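Acetoacetate decarboxylase (Sphingomonas wittichii, PDB 5UPB) is an acetoacetate decarboxylase-like enzyme, classed as a lyase, that probably acts on small keto acids through a Schiff-base intermediate, as in its relatives. Local coordinates at residues G222-P225 / D226-L229; R38-A41 / L42-A45; W109-I112 / R113-N117; W186-H190 / P191-P195; G140-E143 / G144-V147. One frame throughout, in Å; residues are numbered along the deposited sequence.

Interaction 1 of 5, residues G222-P225 / D226-L229; sequences GSAP and DEAL
The backbone folds back from Ala224 to Glu227 in a type I beta turn. This turn lies in the loop that joins strand 206-221 to strand 235-249 of the acetoacetate decarboxylase-like fold. Residues 222-225 and 226-229 run in nearly opposing directions, 149° apart. Glu227 N donates a weak hydrogen bond to Ala224 O at 3.3 Å and closes the turn. Farther back, one water joins the two arms. It accepts from Ala224 N at 3.0 Å and from Leu229 N at 3.2 Å.

The methyl of Ala224 points into the bend, where Glu227 CG lies 3.7 Å from Ala224 CB. Asp226 curls toward the same methyl. Its CG stands between the backbone N and the carbonyl carbon (chi1 54°), and this brings Asp226 OD1 to 3.7 Å from Ala224 CB. The other oxygen, OD2, is taken up by partners beyond the turn. It makes a salt bridge with Arg153 and hydrogen bonds with His154 and with Asn75 of the second subunit. The Glu227 chain bends at chi2 (-73°) and carries its carboxylate away from residues 222-225. OE1 forms a salt bridge with Lys122, and OE2 is hydrogen-bonded to Trp104 NE1. Arg153 is shared by the two carboxylates: it is salt-bridged to Asp226 but is a long, weak ion-pair partner of Glu227.

At the open end of the bend, Leu229 lies against the start of the loop. Both its CB, at 3.6 Å, and its CD1, at 3.7 Å, rest on Gly222 O.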
loop_
_atom_site.group_PDB
_atom_site.type_symbol
_atom_site.label_atom_id
_atom_site.label_comp_id
_atom_site.label_asym_id
_atom_site.label_seq_id
_atom_site.Cartn_x
_atom_site.Cartn_y
_atom_site.Cartn_z
ATOM N N GLY A 222 2.320 20.720 -0.769
ATOM C CA GLY A 222 1.165 20.433 -1.591
ATOM C C GLY A 222 -0.112 21.024 -1.026
ATOM O O GLY A 222 -0.100 21.933 -0.188
ATOM N N SER A 223 -1.241 20.452 -1.445
ATOM C CA SER A 223 -2.522 20.907 -0.936
ATOM C C SER A 223 -3.498 19.741 -1.008
ATOM O O SER A 223 -3.406 18.922 -1.918
ATOM C CB SER A 223 -3.028 22.086 -1.792
ATOM O OG SER A 223 -4.340 22.468 -1.460
ATOM N N ALA A 224 -4.393 19.649 -0.029
ATOM C CA ALA A 224 -5.412 18.606 -0.022
ATOM C C ALA A 224 -6.705 19.129 0.588
ATOM O O ALA A 224 -6.672 19.966 1.497
ATOM C CB ALA A 224 -4.916 17.378 0.752
ATOM N N PRO A 225 -7.856 18.637 0.137
ATOM C CA PRO A 225 -9.130 19.131 0.693
ATOM C C PRO A 225 -9.315 18.805 2.170
ATOM O O PRO A 225 -10.092 19.503 2.829
ATOM C CB PRO A 225 -10.187 18.443 -0.177
ATOM C CG PRO A 225 -9.510 17.206 -0.726
ATOM C CD PRO A 225 -8.035 17.593 -0.882
ATOM N N ASP A 226 -8.626 17.785 2.715
ATOM C CA ASP A 226 -8.760 17.386 4.120
ATOM C C ASP A 226 -7.482 17.638 4.933
ATOM O O ASP A 226 -7.239 17.002 5.967
ATOM C CB ASP A 226 -9.201 15.917 4.218
ATOM C CG ASP A 226 -8.305 14.949 3.447
ATOM O OD1 ASP A 226 -7.331 15.396 2.797
ATOM O OD2 ASP A 226 -8.607 13.735 3.465
ATOM N N GLU A 227 -6.662 18.587 4.495
ATOM C CA GLU A 227 -5.464 18.993 5.222
ATOM C C GLU A 227 -5.447 20.505 5.267
ATOM O O GLU A 227 -6.204 21.165 4.559
ATOM C CB GLU A 227 -4.185 18.497 4.545
ATOM C CG GLU A 227 -4.122 17.006 4.324
ATOM C CD GLU A 227 -3.882 16.241 5.610
ATOM O OE1 GLU A 227 -3.874 16.873 6.701
ATOM O OE2 GLU A 227 -3.683 15.000 5.540
ATOM N N ALA A 228 -4.520 21.062 6.026
ATOM C CA ALA A 228 -4.402 22.507 6.149
ATOM C C ALA A 228 -2.960 22.936 5.927
ATOM O O ALA A 228 -2.411 23.743 6.683
ATOM C CB ALA A 228 -4.885 23.001 7.511
ATOM N N LEU A 229 -2.349 22.408 4.860
ATOM C CA LEU A 229 -0.941 22.635 4.566
ATOM C C LEU A 229 -0.660 24.095 4.271
ATOM O O LEU A 229 0.462 24.549 4.474
ATOM C CB LEU A 229 -0.519 21.766 3.383
ATOM C CG LEU A 229 -0.588 20.275 3.682
ATOM C CD1 LEU A 229 -0.771 19.439 2.409
ATOM C CD2 LEU A 229 0.679 19.874 4.408
HETATM O O HOH W 1 -4.109 21.458 2.377
#

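Interaction 2 of 5, residues R38-A41 / L42-A45; sequences RLQA and LLPA
Gln40 lays its amide against Leu43, and this is the tight part of the contact. Gln40 NE2 lies 3.7 Å from Leu43 CD1 and 3.8 Å from Leu43 CB. The two side chains cross at about a right angle. In Gln40, CG lies anti to the backbone N (chi1 -178°), and a bend at chi2 (71°) then turns the amide along the chain toward Leu43. The amide is used at both ends: NE2 donates to Leu47 O, and OE1 accepts from Val49 N. These bonds tie short helix 36-42 to Leu47 and to strand 48-50 itself. With an alanine here, Leu47 O and Val49 N would probably lose these mates and one flank of Leu43 would be uncovered.

The backbone bonds here span three residues, as in a 3-10 turn. Leu42 N donates to Leu39 O at 2.9 Å, and Leu43 N donates to Gln40 O at 2.9 Å. Both donors stand above the carbonyl plane. Leu39, Leu42 and Leu43 are buried together on Ile88 of strand 80-92. Leu39 and Leu42 also meet Phe232. The solvent side is looser. Arg38 and Ala41 are exposed there, and the poorly ordered Arg38 side chain turns away from residues 42-45.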
loop_
_atom_site.group_PDB
_atom_site.type_symbol
_atom_site.label_atom_id
_atom_site.label_comp_id
_atom_site.label_asym_id
_atom_site.label_seq_id
_atom_site.Cartn_x
_atom_site.Cartn_y
_atom_site.Cartn_z
ATOM N N ARG A 38 -0.067 32.878 12.012
ATOM C CA ARG A 38 -0.684 31.689 11.429
ATOM C C ARG A 38 -0.350 30.435 12.239
ATOM O O ARG A 38 -1.224 29.598 12.493
ATOM C CB ARG A 38 -0.206 31.487 9.988
ATOM C CG ARG A 38 -0.701 32.473 8.958
ATOM C CD ARG A 38 -0.325 31.965 7.578
ATOM N NE ARG A 38 -1.100 32.583 6.512
ATOM C CZ ARG A 38 -0.897 32.359 5.219
ATOM N NH1 ARG A 38 0.067 31.534 4.830
ATOM N NH2 ARG A 38 -1.654 32.964 4.313
ATOM N N LEU A 39 0.911 30.286 12.670
ATOM C CA LEU A 39 1.268 29.092 13.427
ATOM C C LEU A 39 0.578 29.062 14.782
ATOM O O LEU A 39 0.179 27.990 15.249
ATOM C CB LEU A 39 2.780 29.009 13.592
ATOM C CG LEU A 39 3.590 29.065 12.318
ATOM C CD1 LEU A 39 5.045 28.972 12.661
ATOM C CD2 LEU A 39 3.210 27.944 11.438
ATOM N N GLN A 40 0.403 30.226 15.423
ATOM C CA GLN A 40 -0.233 30.235 16.740
ATOM C C GLN A 40 -1.631 29.622 16.681
ATOM O O GLN A 40 -2.062 28.945 17.621
ATOM C CB GLN A 40 -0.312 31.661 17.300
ATOM C CG GLN A 40 -0.934 31.709 18.703
ATOM C CD GLN A 40 -0.005 31.129 19.785
ATOM O OE1 GLN A 40 1.149 31.565 19.933
ATOM N NE2 GLN A 40 -0.501 30.136 20.533
ATOM N N ALA A 41 -2.357 29.855 15.584
ATOM C CA ALA A 41 -3.703 29.298 15.433
ATOM C C ALA A 41 -3.714 27.769 15.494
ATOM O O ALA A 41 -4.743 27.168 15.816
ATOM C CB ALA A 41 -4.303 29.798 14.116
ATOM N N LEU A 42 -2.605 27.118 15.151
ATOM C CA LEU A 42 -2.525 25.667 15.222
ATOM C C LEU A 42 -2.117 25.167 16.596
ATOM O O LEU A 42 -2.160 23.951 16.834
ATOM C CB LEU A 42 -1.517 25.136 14.203
ATOM C CG LEU A 42 -1.803 25.413 12.738
ATOM C CD1 LEU A 42 -0.634 24.881 11.880
ATOM C CD2 LEU A 42 -3.166 24.795 12.339
ATOM N N LEU A 43 -1.656 26.059 17.471
ATOM C CA LEU A 43 -1.171 25.574 18.747
ATOM C C LEU A 43 -2.314 25.423 19.720
ATOM O O LEU A 43 -3.166 26.306 19.809
ATOM C CB LEU A 43 -0.154 26.531 19.352
ATOM C CG LEU A 43 1.139 26.666 18.563
ATOM C CD1 LEU A 43 2.030 27.744 19.176
ATOM C CD2 LEU A 43 1.827 25.323 18.577
ATOM N N PRO A 44 -2.313 24.363 20.516
ATOM C CA PRO A 44 -3.309 24.269 21.579
ATOM C C PRO A 44 -3.054 25.309 22.664
ATOM O O PRO A 44 -1.964 25.869 22.798
ATOM C CB PRO A 44 -3.107 22.853 22.127
ATOM C CG PRO A 44 -1.685 22.542 21.860
ATOM C CD PRO A 44 -1.372 23.222 20.545
ATOM N N ALA A 45 -4.115 25.609 23.401
ATOM C CA ALA A 45 -4.056 26.626 24.441
ATOM C C ALA A 45 -2.957 26.313 25.449
ATOM O O ALA A 45 -2.799 25.167 25.886
ATOM C CB ALA A 45 -5.404 26.721 25.154
#

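Interaction 3 of 5, residues W109-I112 / R113-N117; sequences WSLI and RGWLN
The indole of Trp115 has Leu111 over one face. Leu111 CD2 makes a CH-pi contact, 3.9 Å from the centroid of the five-membered ring and 30° off its normal. The two side chains run side by side along helix 108-116, which joins strand 95-105 to strand 121-123. The indole of Trp109 is met at its edge instead. Arg113 NH1 lies near the ring plane, 3.8 Å from Trp109 CZ3, and the guanidinium is turned 78° from the ring. One face of that guanidinium sits over Ser110 CA, toward the rim of the group. A bend at chi3 (58°) folds the Arg113 chain back over the previous turn.

The helix is held by bonds spanning four residues. Gly114 N donates to Ser110 O at 2.9 Å, and Trp115 N donates to Leu111 O at 2.9 Å. Leu116 N donates to Ile112 O nearly along the C=O axis.

The indole nitrogens bond away from the helix. Trp115 NE1 donates to Lys121 O, which ties the helix to the chain that follows it. Trp109 NE1 pairs with His154 of the second subunit, and Trp115 also meets His5 of that subunit edge-to-face. On a further side of the helix, Ile112 CG2 touches Leu116 CD1 at 3.9 Å.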
loop_
_atom_site.group_PDB
_atom_site.type_symbol
_atom_site.label_atom_id
_atom_site.label_comp_id
_atom_site.label_asym_id
_atom_site.label_seq_id
_atom_site.Cartn_x
_atom_site.Cartn_y
_atom_site.Cartn_z
ATOM N N TRP A 109 0.378 1.437 14.567
ATOM C CA TRP A 109 0.877 1.344 15.939
ATOM C C TRP A 109 1.673 2.573 16.318
ATOM O O TRP A 109 1.644 2.997 17.474
ATOM C CB TRP A 109 1.721 0.090 16.172
ATOM C CG TRP A 109 2.670 -0.307 15.087
ATOM C CD1 TRP A 109 2.421 -1.157 14.062
ATOM C CD2 TRP A 109 4.045 0.071 14.966
ATOM N NE1 TRP A 109 3.538 -1.317 13.282
ATOM C CE2 TRP A 109 4.557 -0.582 13.818
ATOM C CE3 TRP A 109 4.897 0.878 15.726
ATOM C CZ2 TRP A 109 5.876 -0.446 13.394
ATOM C CZ3 TRP A 109 6.226 1.040 15.281
ATOM C CH2 TRP A 109 6.689 0.370 14.118
ATOM N N SER A 110 2.332 3.190 15.355
ATOM C CA SER A 110 3.012 4.443 15.627
ATOM C C SER A 110 2.025 5.598 15.682
ATOM O O SER A 110 2.164 6.496 16.530
ATOM C CB SER A 110 4.095 4.680 14.564
ATOM O OG SER A 110 4.728 5.917 14.816
ATOM N N LEU A 111 0.959 5.539 14.876
ATOM C CA LEU A 111 -0.100 6.528 14.987
ATOM C C LEU A 111 -0.703 6.534 16.386
ATOM O O LEU A 111 -0.869 7.596 17.016
ATOM C CB LEU A 111 -1.159 6.260 13.920
ATOM C CG LEU A 111 -2.324 7.248 13.914
ATOM C CD1 LEU A 111 -2.874 7.294 12.502
ATOM C CD2 LEU A 111 -3.366 6.838 14.910
ATOM N N ILE A 112 -1.061 5.360 16.883
ATOM C CA ILE A 112 -1.766 5.300 18.147
ATOM C C ILE A 112 -0.846 5.646 19.315
ATOM O O ILE A 112 -1.234 6.398 20.219
ATOM C CB ILE A 112 -2.410 3.914 18.299
ATOM C CG1 ILE A 112 -3.622 3.787 17.311
ATOM C CG2 ILE A 112 -2.808 3.675 19.750
ATOM C CD1 ILE A 112 -4.796 4.674 17.673
ATOM N N ARG A 113 0.364 5.102 19.341
ATOM C CA ARG A 113 1.305 5.518 20.382
ATOM C C ARG A 113 1.454 7.031 20.379
ATOM O O ARG A 113 1.417 7.674 21.433
ATOM C CB ARG A 113 2.650 4.815 20.158
ATOM C CG ARG A 113 3.781 5.005 21.215
ATOM C CD ARG A 113 5.111 4.369 20.672
ATOM N NE ARG A 113 5.465 5.008 19.391
ATOM C CZ ARG A 113 6.156 4.497 18.357
ATOM N NH1 ARG A 113 6.664 3.239 18.310
ATOM N NH2 ARG A 113 6.337 5.311 17.322
ATOM N N GLY A 114 1.566 7.618 19.189
ATOM C CA GLY A 114 1.609 9.065 19.073
ATOM C C GLY A 114 0.402 9.747 19.684
ATOM O O GLY A 114 0.538 10.673 20.502
ATOM N N TRP A 115 -0.802 9.311 19.297
ATOM C CA TRP A 115 -1.999 9.976 19.804
ATOM C C TRP A 115 -2.051 9.900 21.324
ATOM O O TRP A 115 -2.463 10.859 21.990
ATOM C CB TRP A 115 -3.279 9.359 19.204
ATOM C CG TRP A 115 -3.716 9.833 17.840
ATOM C CD1 TRP A 115 -2.963 9.893 16.699
ATOM C CD2 TRP A 115 -5.038 10.278 17.465
ATOM N NE1 TRP A 115 -3.727 10.365 15.642
ATOM C CE2 TRP A 115 -5.000 10.597 16.082
ATOM C CE3 TRP A 115 -6.240 10.439 18.161
ATOM C CZ2 TRP A 115 -6.114 11.080 15.384
ATOM C CZ3 TRP A 115 -7.346 10.916 17.467
ATOM C CH2 TRP A 115 -7.268 11.233 16.088
ATOM N N LEU A 116 -1.668 8.744 21.888
ATOM C CA LEU A 116 -1.726 8.575 23.335
ATOM C C LEU A 116 -0.814 9.549 24.050
ATOM O O LEU A 116 -1.062 9.907 25.208
ATOM C CB LEU A 116 -1.348 7.157 23.725
ATOM C CG LEU A 116 -2.378 6.117 23.255
ATOM C CD1 LEU A 116 -1.788 4.680 23.348
ATOM C CD2 LEU A 116 -3.637 6.214 24.113
ATOM N N ASN A 117 0.256 9.943 23.393
ATOM C CA ASN A 117 1.207 10.905 23.915
ATOM C C ASN A 117 1.003 12.290 23.309
ATOM O O ASN A 117 1.898 13.147 23.403
ATOM C CB ASN A 117 2.610 10.360 23.632
ATOM C CG ASN A 117 3.043 9.283 24.629
ATOM O OD1 ASN A 117 2.629 9.292 25.783
ATOM N ND2 ASN A 117 3.777 8.279 24.141
#

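Interaction 4 of 5, residues W186-H190 / P191-P195; sequences WPALH and PTQTP
Gln193 swings CG beside its backbone N (chi1 -68°) and then runs straight out (chi2 175°), which carries OE1 across the loop to Leu189 N. That bond is 2.8 Å long, with the donor well above the amide plane. In His190, CG lies anti to the backbone N (chi1 -171°). The ring then lies over Pro191, with Pro191 CD 3.6 Å from the centroid in a CH-pi contact, while ND1 turns toward Thr192.

These groups surround a type I beta turn from His190 to Gln193, closed by Gln193 N to His190 O at 2.9 Å. The loop joins antiparallel strands 179-186 and 196-202. Ala188 CB also packs on Gln193 CB at 3.8 Å. The loop reaches the second subunit: there Gln193 NE2 donates to Ala252 O, and Thr192 OG1 accepts from Arg254 N of that subunit.

Shortening Gln193 to an alanine is likely to leave Leu189 N without its acceptor and Ala252 O of the second subunit without this donor.

Thr192 N donates to His190 ND1 at 3.2 Å, close to the ring plane. This nitrogen acts as an acceptor, so the imidazole is probably neutral with its proton on NE2.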
loop_
_atom_site.group_PDB
_atom_site.type_symbol
_atom_site.label_atom_id
_atom_site.label_comp_id
_atom_site.label_asym_id
_atom_site.label_seq_id
_atom_site.Cartn_x
_atom_site.Cartn_y
_atom_site.Cartn_z
ATOM N N TRP A 186 -9.001 13.214 23.113
ATOM C CA TRP A 186 -9.850 12.058 22.834
ATOM C C TRP A 186 -11.289 12.523 22.973
ATOM O O TRP A 186 -11.887 12.451 24.056
ATOM C CB TRP A 186 -9.537 10.888 23.764
ATOM C CG TRP A 186 -10.088 9.564 23.304
ATOM C CD1 TRP A 186 -10.986 8.766 23.976
ATOM C CD2 TRP A 186 -9.798 8.887 22.071
ATOM N NE1 TRP A 186 -11.251 7.626 23.248
ATOM C CE2 TRP A 186 -10.548 7.677 22.072
ATOM C CE3 TRP A 186 -8.978 9.172 20.976
ATOM C CZ2 TRP A 186 -10.498 6.758 21.015
ATOM C CZ3 TRP A 186 -8.936 8.260 19.913
ATOM C CH2 TRP A 186 -9.699 7.058 19.950
ATOM N N PRO A 187 -11.865 13.060 21.911
ATOM C CA PRO A 187 -13.152 13.744 22.050
ATOM C C PRO A 187 -14.296 12.757 22.207
ATOM O O PRO A 187 -14.166 11.561 21.946
ATOM C CB PRO A 187 -13.283 14.529 20.737
ATOM C CG PRO A 187 -12.498 13.704 19.750
ATOM C CD PRO A 187 -11.326 13.156 20.538
ATOM N N ALA A 188 -15.417 13.292 22.673
ATOM C CA ALA A 188 -16.660 12.533 22.818
ATOM C C ALA A 188 -17.507 12.665 21.555
ATOM O O ALA A 188 -17.672 13.763 21.029
ATOM C CB ALA A 188 -17.486 13.011 24.019
ATOM N N LEU A 189 -17.980 11.541 21.034
ATOM C CA LEU A 189 -18.926 11.554 19.934
ATOM C C LEU A 189 -20.365 11.438 20.401
ATOM O O LEU A 189 -21.277 11.419 19.567
ATOM C CB LEU A 189 -18.620 10.437 18.949
ATOM C CG LEU A 189 -17.264 10.546 18.264
ATOM C CD1 LEU A 189 -17.169 9.419 17.284
ATOM C CD2 LEU A 189 -17.072 11.899 17.609
ATOM N N HIS A 190 -20.582 11.249 21.698
ATOM C CA HIS A 190 -21.895 11.266 22.264
ATOM C C HIS A 190 -21.742 12.024 23.577
ATOM O O HIS A 190 -20.728 11.854 24.260
ATOM C CB HIS A 190 -22.432 9.833 22.476
ATOM C CG HIS A 190 -23.871 9.753 22.873
ATOM N ND1 HIS A 190 -24.328 10.043 24.144
ATOM C CD2 HIS A 190 -24.967 9.457 22.139
ATOM C CE1 HIS A 190 -25.646 9.897 24.178
ATOM N NE2 HIS A 190 -26.055 9.541 22.973
ATOM N N PRO A 191 -22.702 12.872 23.943
ATOM C CA PRO A 191 -22.546 13.664 25.176
ATOM C C PRO A 191 -22.308 12.824 26.427
ATOM O O PRO A 191 -21.773 13.351 27.411
ATOM C CB PRO A 191 -23.876 14.427 25.269
ATOM C CG PRO A 191 -24.406 14.454 23.879
ATOM C CD PRO A 191 -23.951 13.200 23.225
ATOM N N THR A 192 -22.685 11.543 26.435
ATOM C CA THR A 192 -22.461 10.718 27.615
ATOM C C THR A 192 -21.048 10.136 27.671
ATOM O O THR A 192 -20.675 9.527 28.679
ATOM C CB THR A 192 -23.491 9.571 27.674
ATOM O OG1 THR A 192 -23.331 8.683 26.548
ATOM C CG2 THR A 192 -24.959 10.121 27.732
ATOM N N GLN A 193 -20.270 10.254 26.606
ATOM C CA GLN A 193 -18.926 9.707 26.592
ATOM C C GLN A 193 -17.964 10.605 27.383
ATOM O O GLN A 193 -18.182 11.810 27.533
ATOM C CB GLN A 193 -18.407 9.535 25.161
ATOM C CG GLN A 193 -19.123 8.453 24.351
ATOM C CD GLN A 193 -18.653 8.422 22.926
ATOM O OE1 GLN A 193 -17.723 9.156 22.548
ATOM N NE2 GLN A 193 -19.280 7.560 22.115
ATOM N N THR A 194 -16.906 9.999 27.915
ATOM C CA THR A 194 -15.915 10.746 28.702
ATOM C C THR A 194 -14.842 11.306 27.784
ATOM O O THR A 194 -14.079 10.526 27.212
ATOM C CB THR A 194 -15.264 9.868 29.754
ATOM O OG1 THR A 194 -16.268 9.283 30.585
ATOM C CG2 THR A 194 -14.243 10.706 30.610
ATOM N N PRO A 195 -14.715 12.622 27.636
ATOM C CA PRO A 195 -13.672 13.172 26.767
ATOM C C PRO A 195 -12.362 13.401 27.520
ATOM O O PRO A 195 -12.308 13.431 28.743
ATOM C CB PRO A 195 -14.279 14.509 26.327
ATOM C CG PRO A 195 -15.054 14.954 27.547
ATOM C CD PRO A 195 -15.562 13.684 28.212
#

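Interaction 5 of 5, residues G140-E143 / G144-V147; sequences GLRE and GAVV
A type II beta turn from Arg142 to Ala145 brings the chain into strand 146-153. Ala145 N donates to Arg142 O at 3.0 Å and closes it, with the donor above the carbonyl plane. Gly144 takes the third place in the turn with a positive phi of 91°. A CB there would clash with Glu143 O: at these angles any side chain would be pressed against that carbonyl, and glycine is the residue that fits comfortably.

Ala145 directs its methyl back into the bend. Ala145 CB lies 3.3 Å from Arg142 O, 3.8 Å from Gly140 O and 4.1 Å from Leu141 CA. The turn ends the long loop between antiparallel strands 125-129 and 146-153. Its exit is already joined to the next strand, since Gly144 and Ala145 make backbone hydrogen bonds with Val165 of strand 156-166. The exposed Glu143 and Arg142 stand at the outer side of the bend.

The inner side is apolar. Leu141 holds CG beside its backbone N (chi1 -66°), and its CD2 then reaches Val147 CG2 at 3.8 Å. The two side chains cross at about a right angle. Leu141 and Val147 both rest on Arg130 and Pro131. Beside this pair, Ala145 CB lies 4.4 Å from Leu141 CD2.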
loop_
_atom_site.group_PDB
_atom_site.type_symbol
_atom_site.label_atom_id
_atom_site.label_comp_id
_atom_site.label_asym_id
_atom_site.label_seq_id
_atom_site.Cartn_x
_atom_site.Cartn_y
_atom_site.Cartn_z
ATOM N N GLY A 140 27.898 7.162 -0.604
ATOM C CA GLY A 140 26.978 7.526 0.450
ATOM C C GLY A 140 26.919 9.018 0.658
ATOM O O GLY A 140 27.147 9.815 -0.263
ATOM N N LEU A 141 26.670 9.405 1.905
ATOM C CA LEU A 141 26.628 10.820 2.257
ATOM C C LEU A 141 28.036 11.425 2.183
ATOM O O LEU A 141 29.003 10.866 2.696
ATOM C CB LEU A 141 26.026 11.001 3.650
ATOM C CG LEU A 141 24.559 10.604 3.691
ATOM C CD1 LEU A 141 24.126 10.497 5.138
ATOM C CD2 LEU A 141 23.717 11.640 2.945
ATOM N N ARG A 142 28.126 12.554 1.498
ATOM C CA ARG A 142 29.354 13.274 1.208
ATOM C C ARG A 142 28.971 14.623 0.617
ATOM O O ARG A 142 27.815 14.872 0.262
ATOM C CB ARG A 142 30.210 12.498 0.201
ATOM C CG ARG A 142 29.503 12.341 -1.149
ATOM C CD ARG A 142 30.273 11.514 -2.155
ATOM N NE ARG A 142 30.480 10.127 -1.762
ATOM C CZ ARG A 142 31.449 9.360 -2.255
ATOM N NH1 ARG A 142 32.296 9.845 -3.156
ATOM N NH2 ARG A 142 31.577 8.106 -1.843
ATOM N N GLU A 143 29.962 15.465 0.448
ATOM C CA GLU A 143 29.726 16.696 -0.278
ATOM C C GLU A 143 29.168 16.364 -1.654
ATOM O O GLU A 143 29.664 15.466 -2.339
ATOM C CB GLU A 143 31.040 17.446 -0.428
ATOM C CG GLU A 143 31.745 17.761 0.853
ATOM C CD GLU A 143 32.993 18.575 0.609
ATOM O OE1 GLU A 143 33.298 18.816 -0.575
ATOM O OE2 GLU A 143 33.707 18.922 1.586
ATOM N N GLY A 144 28.090 17.024 -2.039
ATOM C CA GLY A 144 27.499 16.734 -3.316
ATOM C C GLY A 144 26.431 15.663 -3.331
ATOM O O GLY A 144 25.730 15.563 -4.327
ATOM N N ALA A 145 26.259 14.892 -2.259
ATOM C CA ALA A 145 25.182 13.902 -2.200
ATOM C C ALA A 145 23.801 14.550 -2.193
ATOM O O ALA A 145 23.618 15.679 -1.741
ATOM C CB ALA A 145 25.339 13.043 -0.942
ATOM N N VAL A 146 22.799 13.814 -2.676
ATOM C CA VAL A 146 21.424 14.306 -2.630
ATOM C C VAL A 146 20.595 13.337 -1.807
ATOM O O VAL A 146 20.862 12.131 -1.788
ATOM C CB VAL A 146 20.827 14.531 -4.033
ATOM C CG1 VAL A 146 21.526 15.731 -4.694
ATOM C CG2 VAL A 146 20.935 13.273 -4.916
ATOM N N VAL A 147 19.651 13.906 -1.051
ATOM C CA VAL A 147 18.695 13.191 -0.205
ATOM C C VAL A 147 17.300 13.703 -0.538
ATOM O O VAL A 147 17.128 14.891 -0.833
ATOM C CB VAL A 147 19.028 13.423 1.278
ATOM C CG1 VAL A 147 18.026 12.740 2.168
ATOM C CG2 VAL A 147 20.457 12.940 1.558
#

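Overall arrangement
Interaction 3 is the buried contact, centred about 11 Å from the chain centre. The other four are partly buried and lie farther out, interaction 4 at about 27 Å. Interactions 3 and 4 touch where Trp115 CE3 meets Trp186 CZ3 at 3.9 Å. Interactions 1 to 4 all meet the second subunit, while interaction 5 touches the third. Interactions 4 and 5 lie on opposite sides of the chain centre, about 50 Å between their centres. Helix bonds and aromatic packing carry interaction 3, and interaction 2 adds an amide to a leucine cluster. Interactions 1, 4 and 5 are turns between strands: one rich in carboxylates, one in amide and imidazole bonds, one dependent on glycine.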